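Local coordinates for cell wall surface anchor family protein (Streptococcus pneumoniae, PDB 4OQ1) that serves as the ancillary pilin RrgC of the pneumococcal pilus, probably fixing the pilus base to the cell wall, at residues T87-T92 with G106-R111; Q33-Q38 with V119-E124; Y188-S193 with N212-N217. The protein carries 3 engineered substitutions. One frame throughout, in Å; residues are numbered along the deposited sequence.

Interaction 1 of 3, residues T87-T92 with G106-R111; sequences TSFEMT and GLYYVR
Phe-89 and Tyr-108 meet across a mixed sheet, from strands 85-93 and 106-110, which are not neighbours: strand 50-56 runs between them, antiparallel to each, and no hydrogen bond joins the two segments directly. This sheet belongs to the N-terminal part of a pilin built from immunoglobulin-like beta domains, and the contact lies in its interior. The pair is an offset edge-to-face (T-shaped) stack, with ring centroids 5.7 Å apart and planes at 85°. Phe-89 supplies the edge: its CE2 and CZ point at one face of the tyrosine ring, and CZ comes within 4.0 Å of CE1 of Tyr-108. Because the phenyl edge is directed at the CE1 side and not at the ring centre, the same CZ also lies 4.1 Å from Tyr-108 OH. In Phe-89 the CG atom stands anti to the carbonyl carbon (chi1 -57°), which carries the ring off its strand toward strand 106-110. There it also packs on Val-54, Val-100, Ile-103 and Pro-104, so the aromatic pair is one part of a wider apolar cluster. Tyr-108 in turn meets the ring of Phe-127, on strand 120-129, at a much shallower interplanar angle. Its polar end is tied down as well, since OH is hydrogen-bonded to the carbonyl O of Pro-104, just before the segment, which should limit how far the ring can swing away from Phe-89. The tyrosine ring folds back along its own strand over Gly-106, where CZ of Tyr-108 sits 4.1 Å from CA of Gly-106.

Interaction 2 of 3, residues Q33-Q38 with V119-E124; sequences QLENYQ and VSYPAE
Leu-34 and Tyr-121 lie side by side, their chains running opposite ways, with the leucine along one face of the tyrosine ring. The contact lies where strand 28-33 gives way to helix 37-42 in the N-terminal beta domain. CD2 of Leu-34 makes a CH-pi contact 4.1 Å from the ring centroid, 21° off the normal and shifted toward the rim, while CB sits at the CE1 side of the hydroxyl end, 3.8 Å from CE1 of Tyr-121. The leucine also touches Ile-98 and Ile-113, extending this apolar patch. Glu-35 approaches differently: its chain crosses the tyrosine at about a right angle and passes the hydroxyl, with CG 3.5 Å from Tyr-121 OH and the carboxylate plane turned steeply to the ring. The extended chain beyond CG takes OE2 on to the backbone N of Lys-143. Tyr-121 reaches all this with CG anti to its own amide nitrogen (chi1 -164°), sending the ring out from strand 120-129 to the type II beta turn Leu-34 to Tyr-37. The hydroxyl ends at the start of that turn, where Glu-35 N donates to it at 3.1 Å with a nearly straight N-H...O angle of 175°. Ala-141 O is its second partner, and a carbonyl can only accept. The phenol therefore takes one hydrogen bond and gives one, its oxygen joining the turn, strand 120-129 and the chain just beyond strand 137-140.

Interaction 3 of 3, residues Y188-S193 with N212-N217; sequences YRYSSS and NLPLGN
This is a proline-aromatic CH-pi contact within the CnaB-type, prealbumin-like domain, between short strand 189-190 and the loop that leads from strand 207-211 into strand 216-224. CD of Pro-214 sits almost exactly over the centre of the Tyr-190 ring, 3.4 Å from its centroid and 2° off the normal. The proline crosses the tyrosine at about a right angle, and its CG leans toward the phenol end, 3.7 Å from CZ of Tyr-190. The ring is placed there by a CG anti to the backbone N (chi1 173°), which directs it along the loop. At its root the tyrosine is pressed by backbone: O of Asn-212 lies 3.3 Å from CB of Tyr-190. Leu-213 starts out away from the tyrosine, yet its branch returns to put CD2 4.0 Å from CB of Tyr-190, and it also packs on Val-182 and Leu-170 of the sheet that includes strands 189-190 and 216-224. Strand 189-190 pairs with strand 177-185, and Thr-211 has backbone hydrogen bonds to Tyr-188 and Tyr-190. Segment 188-193 also faces the preceding domain, through a salt bridge from Arg-189 to Glu-39 and hydrogen bonds from Ser-191 to Gln-43 and from Ser-192 to Asp-117 O. Across the contact itself the one hydrogen bond is weak: ND2 of Asn-212 reaches the carbonyl O of Tyr-190 at 3.4 Å, with an angle of 155° at the hydrogen.

Interactions 1 and 2 share the eight-stranded sheet of the N-terminal part, with centres 15 Å apart. Their segments meet where Arg-111 O probably accepts a hydrogen bond from Ala-123 N, just beyond strand 106-110 and beside its neighbour 120-129. Interaction 1 is wholly buried and purely aromatic; interaction 2, where strand 28-33 ends and strand 120-129 begins, is partly buried and adds a hydrogen bond to its CH-pi packing. Interaction 3 belongs to the next domain and is also partly buried, relying on proline and backbone with a weak polar bond. Interactions 2 and 3 come together at the domain boundary, where Asn-36 ND2 packs near Arg-189 NH1, whereas interactions 1 and 3 stay about 16 Å apart at their nearest atoms.

Interaction 1 of 3, residues T87-T92 with G106-R111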
ATOM      1  N   THR A  87      31.640  17.019  20.070  1.00 31.06           N
ATOM      2  CA  THR A  87      30.682  17.614  21.018  1.00 32.05           C
ATOM      3  C   THR A  87      29.250  17.485  20.496  1.00 35.34           C
ATOM      4  O   THR A  87      29.040  16.750  19.498  1.00 30.65           O
ATOM      5  CB  THR A  87      31.093  19.030  21.425  1.00 34.16           C
ATOM      6  OG1 THR A  87      30.312  19.462  22.531  1.00 36.01           O
ATOM      7  CG2 THR A  87      30.990  20.034  20.298  1.00 32.72           C
ATOM      8  N   SER A  88      28.291  18.142  21.160  1.00 28.27           N
ATOM      9  CA  SER A  88      26.947  18.190  20.652  1.00 28.16           C
ATOM     10  C   SER A  88      26.139  19.370  21.143  1.00 30.07           C
ATOM     11  O   SER A  88      26.480  19.973  22.126  1.00 32.44           O
ATOM     12  CB  SER A  88      26.302  16.853  20.972  1.00 27.08           C
ATOM     13  OG  SER A  88      25.808  16.887  22.289  1.00 30.18           O
ATOM     14  N   PHE A  89      25.095  19.754  20.407  1.00 29.55           N
ATOM     15  CA  PHE A  89      24.258  20.871  20.702  1.00 28.85           C
ATOM     16  C   PHE A  89      22.792  20.476  20.686  1.00 31.73           C
ATOM     17  O   PHE A  89      22.377  19.575  19.911  1.00 31.51           O
ATOM     18  CB  PHE A  89      24.480  21.958  19.676  1.00 26.16           C
ATOM     19  CG  PHE A  89      25.894  22.386  19.600  1.00 25.88           C
ATOM     20  CD1 PHE A  89      26.518  23.034  20.671  1.00 23.83           C
ATOM     21  CD2 PHE A  89      26.626  22.148  18.457  1.00 24.80           C
ATOM     22  CE1 PHE A  89      27.844  23.410  20.599  1.00 24.35           C
ATOM     23  CE2 PHE A  89      27.962  22.555  18.373  1.00 23.50           C
ATOM     24  CZ  PHE A  89      28.569  23.191  19.418  1.00 23.24           C
ATOM     25  N   GLU A  90      22.001  21.146  21.518  1.00 31.70           N
ATOM     26  CA  GLU A  90      20.551  20.934  21.530  1.00 32.65           C
ATOM     27  C   GLU A  90      19.910  21.362  20.255  1.00 32.55           C
ATOM     28  O   GLU A  90      20.181  22.464  19.752  1.00 32.11           O
ATOM     29  CB  GLU A  90      19.886  21.753  22.634  1.00 41.92           C
ATOM     30  CG  GLU A  90      20.346  21.340  24.015  1.00 47.23           C
ATOM     31  CD  GLU A  90      19.406  21.736  25.135  1.00 59.02           C
ATOM     32  OE1 GLU A  90      18.206  22.034  24.868  1.00 56.15           O
ATOM     33  OE2 GLU A  90      19.897  21.713  26.298  1.00 61.80           O
ATOM     34  N   MET A  91      19.005  20.529  19.747  1.00 35.02           N
ATOM     35  CA  MET A  91      18.220  20.915  18.546  1.00 34.52           C
ATOM     36  C   MET A  91      16.771  21.015  18.874  1.00 36.50           C
ATOM     37  O   MET A  91      16.242  20.290  19.728  1.00 33.81           O
ATOM     38  CB  MET A  91      18.313  19.921  17.388  1.00 33.07           C
ATOM     39  CG  MET A  91      19.435  18.959  17.451  1.00 37.30           C
ATOM     40  SD  MET A  91      19.355  17.694  16.168  1.00 33.70           S
ATOM     41  CE  MET A  91      18.942  18.695  14.769  1.00 34.10           C
ATOM     42  N   THR A  92      16.128  21.912  18.174  1.00 35.05           N
ATOM     43  CA  THR A  92      14.678  21.936  18.163  1.00 43.67           C
ATOM     44  C   THR A  92      14.133  21.864  16.697  1.00 40.54           C
ATOM     45  O   THR A  92      14.619  22.596  15.788  1.00 40.03           O
ATOM     46  CB  THR A  92      14.142  23.172  18.923  1.00 45.66           C
ATOM     47  OG1 THR A  92      12.712  23.120  18.968  1.00 48.41           O
ATOM     48  CG2 THR A  92      14.535  24.458  18.234  1.00 50.32           C
ATOM     49  N   GLY A 106      33.668  28.521  15.988  1.00 23.91           N
ATOM     50  CA  GLY A 106      34.423  27.349  15.569  1.00 22.43           C
ATOM     51  C   GLY A 106      34.056  26.832  14.190  1.00 21.44           C
ATOM     52  O   GLY A 106      33.135  27.321  13.545  1.00 21.16           O
ATOM     53  N   LEU A 107      34.811  25.833  13.700  1.00 22.53           N
ATOM     54  CA  LEU A 107      34.558  25.252  12.406  1.00 21.71           C
ATOM     55  C   LEU A 107      34.191  23.793  12.709  1.00 19.47           C
ATOM     56  O   LEU A 107      34.891  23.116  13.391  1.00 17.89           O
ATOM     57  CB  LEU A 107      35.785  25.355  11.534  1.00 24.51           C
ATOM     58  CG  LEU A 107      35.752  24.667  10.174  1.00 25.62           C
ATOM     59  CD1 LEU A 107      34.668  25.215   9.285  1.00 30.24           C
ATOM     60  CD2 LEU A 107      37.112  24.772   9.501  1.00 29.76           C
ATOM     61  N   TYR A 108      33.014  23.411  12.275  1.00 20.83           N
ATOM     62  CA  TYR A 108      32.337  22.225  12.772  1.00 19.59           C
ATOM     63  C   TYR A 108      32.007  21.276  11.613  1.00 17.65           C
ATOM     64  O   TYR A 108      31.674  21.715  10.554  1.00 16.01           O
ATOM     65  CB  TYR A 108      31.122  22.643  13.458  1.00 20.32           C
ATOM     66  CG  TYR A 108      31.352  23.397  14.729  1.00 20.19           C
ATOM     67  CD1 TYR A 108      31.617  22.758  15.912  1.00 18.49           C
ATOM     68  CD2 TYR A 108      31.105  24.789  14.754  1.00 19.97           C
ATOM     69  CE1 TYR A 108      31.790  23.471  17.095  1.00 20.48           C
ATOM     70  CE2 TYR A 108      31.225  25.525  15.926  1.00 20.66           C
ATOM     71  CZ  TYR A 108      31.583  24.874  17.096  1.00 23.02           C
ATOM     72  OH  TYR A 108      31.694  25.596  18.240  1.00 22.87           O
ATOM     73  N   TYR A 109      32.212  19.962  11.806  1.00 15.63           N
ATOM     74  CA  TYR A 109      31.853  18.985  10.818  1.00 14.23           C
ATOM     75  C   TYR A 109      30.647  18.211  11.340  1.00 16.32           C
ATOM     76  O   TYR A 109      30.609  17.814  12.524  1.00 14.91           O
ATOM     77  CB  TYR A 109      33.041  17.979  10.681  1.00 16.38           C
ATOM     78  CG  TYR A 109      32.800  16.797   9.843  1.00 16.18           C
ATOM     79  CD1 TYR A 109      32.433  16.923   8.493  1.00 17.49           C
ATOM     80  CD2 TYR A 109      33.099  15.532  10.310  1.00 16.44           C
ATOM     81  CE1 TYR A 109      32.224  15.778   7.689  1.00 15.78           C
ATOM     82  CE2 TYR A 109      32.861  14.410   9.548  1.00 19.06           C
ATOM     83  CZ  TYR A 109      32.492  14.511   8.212  1.00 19.42           C
ATOM     84  OH  TYR A 109      32.349  13.417   7.371  1.00 20.89           O
ATOM     85  N   VAL A 110      29.687  17.959  10.454  1.00 14.96           N
ATOM     86  CA  VAL A 110      28.436  17.175  10.765  1.00 15.22           C
ATOM     87  C   VAL A 110      28.378  15.983   9.800  1.00 16.02           C
ATOM     88  O   VAL A 110      28.761  16.104   8.631  1.00 16.43           O
ATOM     89  CB  VAL A 110      27.189  18.029  10.561  1.00 15.30           C
ATOM     90  CG1 VAL A 110      25.874  17.273  10.772  1.00 17.56           C
ATOM     91  CG2 VAL A 110      27.273  19.259  11.443  1.00 17.22           C
ATOM     92  N   ARG A 111      28.011  14.839  10.341  1.00 15.49           N
ATOM     93  CA  ARG A 111      27.742  13.643   9.580  1.00 15.64           C
ATOM     94  C   ARG A 111      26.289  13.185   9.527  1.00 15.95           C
ATOM     95  O   ARG A 111      25.884  12.469   8.601  1.00 17.53           O
ATOM     96  CB  ARG A 111      28.555  12.529  10.184  1.00 19.26           C
ATOM     97  CG  ARG A 111      29.906  12.382   9.484  1.00 23.32           C
ATOM     98  CD  ARG A 111      30.720  11.173   9.929  1.00 24.10           C
ATOM     99  NE  ARG A 111      30.472  10.003   9.102  1.00 22.80           N
ATOM    100  CZ  ARG A 111      31.077   9.763   7.953  1.00 26.00           C
ATOM    101  NH1 ARG A 111      31.956  10.637   7.476  1.00 21.53           N
ATOM    102  NH2 ARG A 111      30.839   8.634   7.299  1.00 29.33           N
TER

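Interaction 2 of 3, residues Q33-Q38 with V119-E124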
ATOM      1  N   GLN A  33      17.559  23.524   7.134  1.00 19.69           N
ATOM      2  CA  GLN A  33      16.369  23.229   6.377  1.00 22.41           C
ATOM      3  C   GLN A  33      16.633  21.875   5.699  1.00 21.72           C
ATOM      4  O   GLN A  33      17.739  21.601   5.235  1.00 23.04           O
ATOM      5  CB  GLN A  33      16.117  24.393   5.413  1.00 23.34           C
ATOM      6  CG  GLN A  33      15.669  25.667   6.100  1.00 22.94           C
ATOM      7  CD  GLN A  33      15.837  26.942   5.277  1.00 29.84           C
ATOM      8  OE1 GLN A  33      16.280  26.921   4.125  1.00 37.74           O
ATOM      9  NE2 GLN A  33      15.425  28.064   5.850  1.00 26.64           N
ATOM     10  N   LEU A  34      15.630  21.002   5.670  1.00 20.51           N
ATOM     11  CA  LEU A  34      15.803  19.647   5.172  1.00 19.67           C
ATOM     12  C   LEU A  34      14.894  19.341   3.971  1.00 23.84           C
ATOM     13  O   LEU A  34      13.814  19.973   3.811  1.00 24.48           O
ATOM     14  CB  LEU A  34      15.463  18.651   6.247  1.00 20.34           C
ATOM     15  CG  LEU A  34      16.129  18.818   7.600  1.00 20.12           C
ATOM     16  CD1 LEU A  34      15.680  17.678   8.459  1.00 19.87           C
ATOM     17  CD2 LEU A  34      17.664  18.877   7.528  1.00 22.67           C
ATOM     18  N   GLU A  35      15.272  18.316   3.237  1.00 21.60           N
ATOM     19  CA  GLU A  35      14.419  17.737   2.202  1.00 24.13           C
ATOM     20  C   GLU A  35      13.209  17.053   2.905  1.00 25.06           C
ATOM     21  O   GLU A  35      13.356  16.305   3.888  1.00 23.77           O
ATOM     22  CB  GLU A  35      15.195  16.725   1.390  1.00 24.96           C
ATOM     23  CG  GLU A  35      16.495  17.228   0.678  1.00 24.03           C
ATOM     24  CD  GLU A  35      17.353  16.102   0.106  1.00 19.68           C
ATOM     25  OE1 GLU A  35      16.913  14.965  -0.122  1.00 21.83           O
ATOM     26  OE2 GLU A  35      18.542  16.312  -0.221  1.00 23.83           O
ATOM     27  N   ASN A  36      12.004  17.319   2.389  1.00 29.08           N
ATOM     28  CA  ASN A  36      10.812  16.569   2.778  1.00 26.43           C
ATOM     29  C   ASN A  36      10.629  16.816   4.260  1.00 26.15           C
ATOM     30  O   ASN A  36      10.231  15.909   4.989  1.00 23.46           O
ATOM     31  CB  ASN A  36      10.991  15.064   2.474  1.00 30.69           C
ATOM     32  CG  ASN A  36       9.639  14.288   2.357  1.00 29.27           C
ATOM     33  OD1 ASN A  36       8.645  14.871   2.074  1.00 28.85           O
ATOM     34  ND2 ASN A  36       9.653  12.986   2.614  1.00 25.29           N
ATOM     35  N   TYR A  37      10.910  18.064   4.684  1.00 23.70           N
ATOM     36  CA  TYR A  37      10.983  18.430   6.070  1.00 23.69           C
ATOM     37  C   TYR A  37       9.722  18.021   6.847  1.00 25.73           C
ATOM     38  O   TYR A  37       9.846  17.376   7.835  1.00 25.54           O
ATOM     39  CB  TYR A  37      11.223  19.937   6.295  1.00 23.34           C
ATOM     40  CG  TYR A  37      11.314  20.323   7.764  1.00 27.31           C
ATOM     41  CD1 TYR A  37      12.521  20.119   8.509  1.00 24.42           C
ATOM     42  CD2 TYR A  37      10.210  20.825   8.454  1.00 25.82           C
ATOM     43  CE1 TYR A  37      12.604  20.458   9.839  1.00 26.23           C
ATOM     44  CE2 TYR A  37      10.291  21.131   9.803  1.00 26.21           C
ATOM     45  CZ  TYR A  37      11.463  20.975  10.495  1.00 24.65           C
ATOM     46  OH  TYR A  37      11.545  21.297  11.855  1.00 23.34           O
ATOM     47  N   GLN A  38       8.516  18.439   6.401  1.00 29.62           N
ATOM     48  CA  GLN A  38       7.250  18.147   7.156  1.00 31.52           C
ATOM     49  C   GLN A  38       7.069  16.696   7.422  1.00 31.70           C
ATOM     50  O   GLN A  38       6.783  16.318   8.538  1.00 28.56           O
ATOM     51  CB  GLN A  38       5.971  18.611   6.450  1.00 41.96           C
ATOM     52  CG  GLN A  38       6.011  19.995   5.814  1.00 51.12           C
ATOM     53  CD  GLN A  38       6.506  21.070   6.743  1.00 58.67           C
ATOM     54  OE1 GLN A  38       7.357  21.900   6.381  1.00 66.87           O
ATOM     55  NE2 GLN A  38       5.950  21.095   7.938  1.00 68.43           N
ATOM     56  N   VAL A 119      13.604   7.319  11.654  1.00 36.78           N
ATOM     57  CA  VAL A 119      14.057   8.314  10.689  1.00 34.60           C
ATOM     58  C   VAL A 119      15.576   8.547  10.739  1.00 32.83           C
ATOM     59  O   VAL A 119      16.115   8.817  11.801  1.00 31.57           O
ATOM     60  CB  VAL A 119      13.412   9.661  11.030  1.00 37.62           C
ATOM     61  CG1 VAL A 119      14.055  10.823  10.277  1.00 38.24           C
ATOM     62  CG2 VAL A 119      11.970   9.613  10.679  1.00 38.83           C
ATOM     63  N   SER A 120      16.218   8.492   9.583  1.00 28.30           N
ATOM     64  CA  SER A 120      17.624   8.825   9.441  1.00 31.73           C
ATOM     65  C   SER A 120      17.729   9.961   8.437  1.00 28.98           C
ATOM     66  O   SER A 120      17.106   9.896   7.375  1.00 33.88           O
ATOM     67  CB  SER A 120      18.351   7.649   8.903  1.00 34.23           C
ATOM     68  OG  SER A 120      18.469   6.705   9.945  1.00 52.00           O
ATOM     69  N   TYR A 121      18.475  11.010   8.792  1.00 25.05           N
ATOM     70  CA  TYR A 121      18.773  12.095   7.855  1.00 21.02           C
ATOM     71  C   TYR A 121      20.257  12.381   7.927  1.00 23.13           C
ATOM     72  O   TYR A 121      20.702  13.356   8.577  1.00 20.86           O
ATOM     73  CB  TYR A 121      17.968  13.290   8.152  1.00 21.46           C
ATOM     74  CG  TYR A 121      17.968  14.258   7.021  1.00 18.10           C
ATOM     75  CD1 TYR A 121      16.808  14.423   6.230  1.00 23.73           C
ATOM     76  CD2 TYR A 121      19.078  14.994   6.696  1.00 22.07           C
ATOM     77  CE1 TYR A 121      16.816  15.275   5.150  1.00 22.12           C
ATOM     78  CE2 TYR A 121      19.101  15.873   5.638  1.00 19.00           C
ATOM     79  CZ  TYR A 121      17.968  16.016   4.858  1.00 21.90           C
ATOM     80  OH  TYR A 121      17.968  16.945   3.792  1.00 19.85           O
ATOM     81  N   PRO A 122      21.033  11.541   7.251  1.00 23.53           N
ATOM     82  CA  PRO A 122      22.463  11.728   7.094  1.00 22.34           C
ATOM     83  C   PRO A 122      22.766  12.890   6.209  1.00 20.77           C
ATOM     84  O   PRO A 122      22.111  13.113   5.220  1.00 18.09           O
ATOM     85  CB  PRO A 122      22.936  10.414   6.508  1.00 26.30           C
ATOM     86  CG  PRO A 122      21.732   9.815   5.913  1.00 25.61           C
ATOM     87  CD  PRO A 122      20.552  10.310   6.609  1.00 25.03           C
ATOM     88  N   ALA A 123      23.840  13.585   6.558  1.00 18.33           N
ATOM     89  CA  ALA A 123      24.240  14.795   5.918  1.00 15.37           C
ATOM     90  C   ALA A 123      25.693  15.170   6.339  1.00 15.93           C
ATOM     91  O   ALA A 123      25.977  15.374   7.488  1.00 18.24           O
ATOM     92  CB  ALA A 123      23.279  15.899   6.286  1.00 14.54           C
ATOM     93  N   GLU A 124      26.557  15.324   5.372  1.00 15.20           N
ATOM     94  CA  GLU A 124      27.909  15.637   5.595  1.00 15.59           C
ATOM     95  C   GLU A 124      28.257  16.994   5.130  1.00 18.25           C
ATOM     96  O   GLU A 124      28.268  17.223   3.904  1.00 13.42           O
ATOM     97  CB  GLU A 124      28.749  14.657   4.890  1.00 17.34           C
ATOM     98  CG  GLU A 124      28.518  13.248   5.509  1.00 18.21           C
ATOM     99  CD  GLU A 124      29.276  12.113   4.763  1.00 22.88           C
ATOM    100  OE1 GLU A 124      30.090  12.396   3.875  1.00 25.51           O
ATOM    101  OE2 GLU A 124      29.027  10.942   5.117  1.00 26.53           O
TER

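Interaction 3 of 3, residues Y188-S193 with N212-N217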
ATOM      1  N   TYR A 188       4.970   4.926  -2.518  1.00 28.90           N
ATOM      2  CA  TYR A 188       4.852   4.166  -1.283  1.00 26.86           C
ATOM      3  C   TYR A 188       6.273   3.910  -0.800  1.00 23.48           C
ATOM      4  O   TYR A 188       7.071   3.508  -1.600  1.00 25.46           O
ATOM      5  CB  TYR A 188       4.225   2.818  -1.596  1.00 24.48           C
ATOM      6  CG  TYR A 188       2.819   2.839  -2.143  1.00 25.95           C
ATOM      7  CD1 TYR A 188       1.695   3.116  -1.307  1.00 25.56           C
ATOM      8  CD2 TYR A 188       2.581   2.601  -3.498  1.00 28.97           C
ATOM      9  CE1 TYR A 188       0.393   3.105  -1.814  1.00 23.86           C
ATOM     10  CE2 TYR A 188       1.274   2.597  -4.019  1.00 31.97           C
ATOM     11  CZ  TYR A 188       0.182   2.816  -3.181  1.00 28.54           C
ATOM     12  OH  TYR A 188      -1.076   2.770  -3.723  1.00 26.92           O
ATOM     13  N   ARG A 189       6.556   4.046   0.497  1.00 22.75           N
ATOM     14  CA  ARG A 189       7.867   4.019   1.059  1.00 21.84           C
ATOM     15  C   ARG A 189       7.686   3.459   2.427  1.00 21.75           C
ATOM     16  O   ARG A 189       6.761   3.832   3.125  1.00 19.28           O
ATOM     17  CB  ARG A 189       8.497   5.408   1.154  1.00 31.15           C
ATOM     18  CG  ARG A 189       8.463   6.075  -0.232  1.00 37.26           C
ATOM     19  CD  ARG A 189       9.090   7.443  -0.334  1.00 46.27           C
ATOM     20  NE  ARG A 189       8.032   8.399  -0.138  1.00 52.53           N
ATOM     21  CZ  ARG A 189       7.790   9.053   0.991  1.00 52.86           C
ATOM     22  NH1 ARG A 189       8.577   8.917   2.067  1.00 51.17           N
ATOM     23  NH2 ARG A 189       6.747   9.872   1.011  1.00 54.56           N
ATOM     24  N   TYR A 190       8.548   2.552   2.806  1.00 20.68           N
ATOM     25  CA  TYR A 190       8.535   2.019   4.123  1.00 19.94           C
ATOM     26  C   TYR A 190       8.887   3.099   5.130  1.00 25.11           C
ATOM     27  O   TYR A 190       9.759   3.920   4.884  1.00 20.03           O
ATOM     28  CB  TYR A 190       9.584   0.876   4.198  1.00 21.45           C
ATOM     29  CG  TYR A 190       9.823   0.324   5.523  1.00 22.39           C
ATOM     30  CD1 TYR A 190       9.088  -0.763   5.995  1.00 20.66           C
ATOM     31  CD2 TYR A 190      10.796   0.832   6.341  1.00 26.12           C
ATOM     32  CE1 TYR A 190       9.248  -1.291   7.214  1.00 22.30           C
ATOM     33  CE2 TYR A 190      10.986   0.279   7.609  1.00 22.28           C
ATOM     34  CZ  TYR A 190      10.254  -0.800   8.004  1.00 23.16           C
ATOM     35  OH  TYR A 190      10.423  -1.334   9.211  1.00 21.50           O
ATOM     36  N   SER A 191       8.229   3.072   6.267  1.00 25.07           N
ATOM     37  CA  SER A 191       8.682   3.826   7.405  1.00 28.63           C
ATOM     38  C   SER A 191       8.253   3.067   8.598  1.00 26.39           C
ATOM     39  O   SER A 191       7.082   2.723   8.718  1.00 24.15           O
ATOM     40  CB  SER A 191       8.054   5.221   7.449  1.00 27.72           C
ATOM     41  OG  SER A 191       8.051   5.757   8.765  1.00 30.08           O
ATOM     42  N   SER A 192       9.162   2.839   9.519  1.00 27.10           N
ATOM     43  CA  SER A 192       8.848   1.927  10.631  1.00 30.01           C
ATOM     44  C   SER A 192       7.782   2.476  11.629  1.00 28.32           C
ATOM     45  O   SER A 192       7.272   1.716  12.437  1.00 34.80           O
ATOM     46  CB  SER A 192      10.094   1.478  11.393  1.00 31.90           C
ATOM     47  OG  SER A 192      10.731   2.593  11.906  1.00 40.92           O
ATOM     48  N   SER A 193       7.498   3.755  11.537  1.00 31.98           N
ATOM     49  CA  SER A 193       6.485   4.399  12.330  1.00 39.39           C
ATOM     50  C   SER A 193       5.309   4.807  11.429  1.00 42.52           C
ATOM     51  O   SER A 193       4.532   5.654  11.798  1.00 44.01           O
ATOM     52  CB  SER A 193       7.094   5.629  13.042  1.00 37.57           C
ATOM     53  OG  SER A 193       7.293   6.694  12.152  1.00 44.28           O
ATOM     54  N   ASN A 212      12.542   1.380   0.015  1.00 24.89           N
ATOM     55  CA  ASN A 212      13.087   1.446   1.363  1.00 24.39           C
ATOM     56  C   ASN A 212      12.644   0.353   2.295  1.00 22.62           C
ATOM     57  O   ASN A 212      12.818   0.452   3.490  1.00 21.26           O
ATOM     58  CB  ASN A 212      12.743   2.757   2.015  1.00 23.14           C
ATOM     59  CG  ASN A 212      13.625   3.063   3.163  1.00 27.53           C
ATOM     60  OD1 ASN A 212      14.823   3.150   2.995  1.00 29.17           O
ATOM     61  ND2 ASN A 212      13.060   3.148   4.358  1.00 34.84           N
ATOM     62  N   LEU A 213      12.005  -0.676   1.759  1.00 23.35           N
ATOM     63  CA  LEU A 213      11.774  -1.829   2.531  1.00 21.04           C
ATOM     64  C   LEU A 213      13.100  -2.399   3.100  1.00 23.60           C
ATOM     65  O   LEU A 213      14.058  -2.477   2.373  1.00 22.31           O
ATOM     66  CB  LEU A 213      11.141  -2.930   1.654  1.00 21.03           C
ATOM     67  CG  LEU A 213       9.671  -2.658   1.237  1.00 19.40           C
ATOM     68  CD1 LEU A 213       9.258  -3.727   0.248  1.00 17.10           C
ATOM     69  CD2 LEU A 213       8.669  -2.533   2.403  1.00 18.65           C
ATOM     70  N   PRO A 214      13.133  -2.828   4.376  1.00 23.13           N
ATOM     71  CA  PRO A 214      14.303  -3.545   4.832  1.00 24.66           C
ATOM     72  C   PRO A 214      14.552  -4.764   3.970  1.00 26.17           C
ATOM     73  O   PRO A 214      13.623  -5.274   3.326  1.00 22.86           O
ATOM     74  CB  PRO A 214      13.935  -3.994   6.253  1.00 23.88           C
ATOM     75  CG  PRO A 214      12.785  -3.177   6.669  1.00 25.01           C
ATOM     76  CD  PRO A 214      12.215  -2.505   5.482  1.00 21.60           C
ATOM     77  N   LEU A 215      15.815  -5.189   3.875  1.00 22.20           N
ATOM     78  CA  LEU A 215      16.136  -6.486   3.329  1.00 24.31           C
ATOM     79  C   LEU A 215      15.291  -7.597   3.978  1.00 22.39           C
ATOM     80  O   LEU A 215      15.056  -7.593   5.165  1.00 22.62           O
ATOM     81  CB  LEU A 215      17.617  -6.768   3.481  1.00 27.69           C
ATOM     82  CG  LEU A 215      18.578  -5.749   2.830  1.00 28.70           C
ATOM     83  CD1 LEU A 215      20.000  -6.137   3.175  1.00 30.99           C
ATOM     84  CD2 LEU A 215      18.385  -5.666   1.345  1.00 29.97           C
ATOM     85  N   GLY A 216      14.805  -8.540   3.158  1.00 23.31           N
ATOM     86  CA  GLY A 216      14.047  -9.612   3.676  1.00 23.29           C
ATOM     87  C   GLY A 216      13.035 -10.178   2.666  1.00 23.08           C
ATOM     88  O   GLY A 216      13.093  -9.869   1.452  1.00 23.10           O
ATOM     89  N   ASN A 217      12.112 -10.965   3.222  1.00 18.88           N
ATOM     90  CA  ASN A 217      11.109 -11.710   2.447  1.00 21.29           C
ATOM     91  C   ASN A 217       9.756 -11.051   2.642  1.00 19.95           C
ATOM     92  O   ASN A 217       9.386 -10.676   3.767  1.00 20.15           O
ATOM     93  CB  ASN A 217      11.024 -13.140   2.909  1.00 22.09           C
ATOM     94  CG  ASN A 217      12.285 -13.905   2.588  1.00 26.74           C
ATOM     95  OD1 ASN A 217      12.667 -13.980   1.445  1.00 26.75           O
ATOM     96  ND2 ASN A 217      12.967 -14.419   3.618  1.00 27.77           N
TER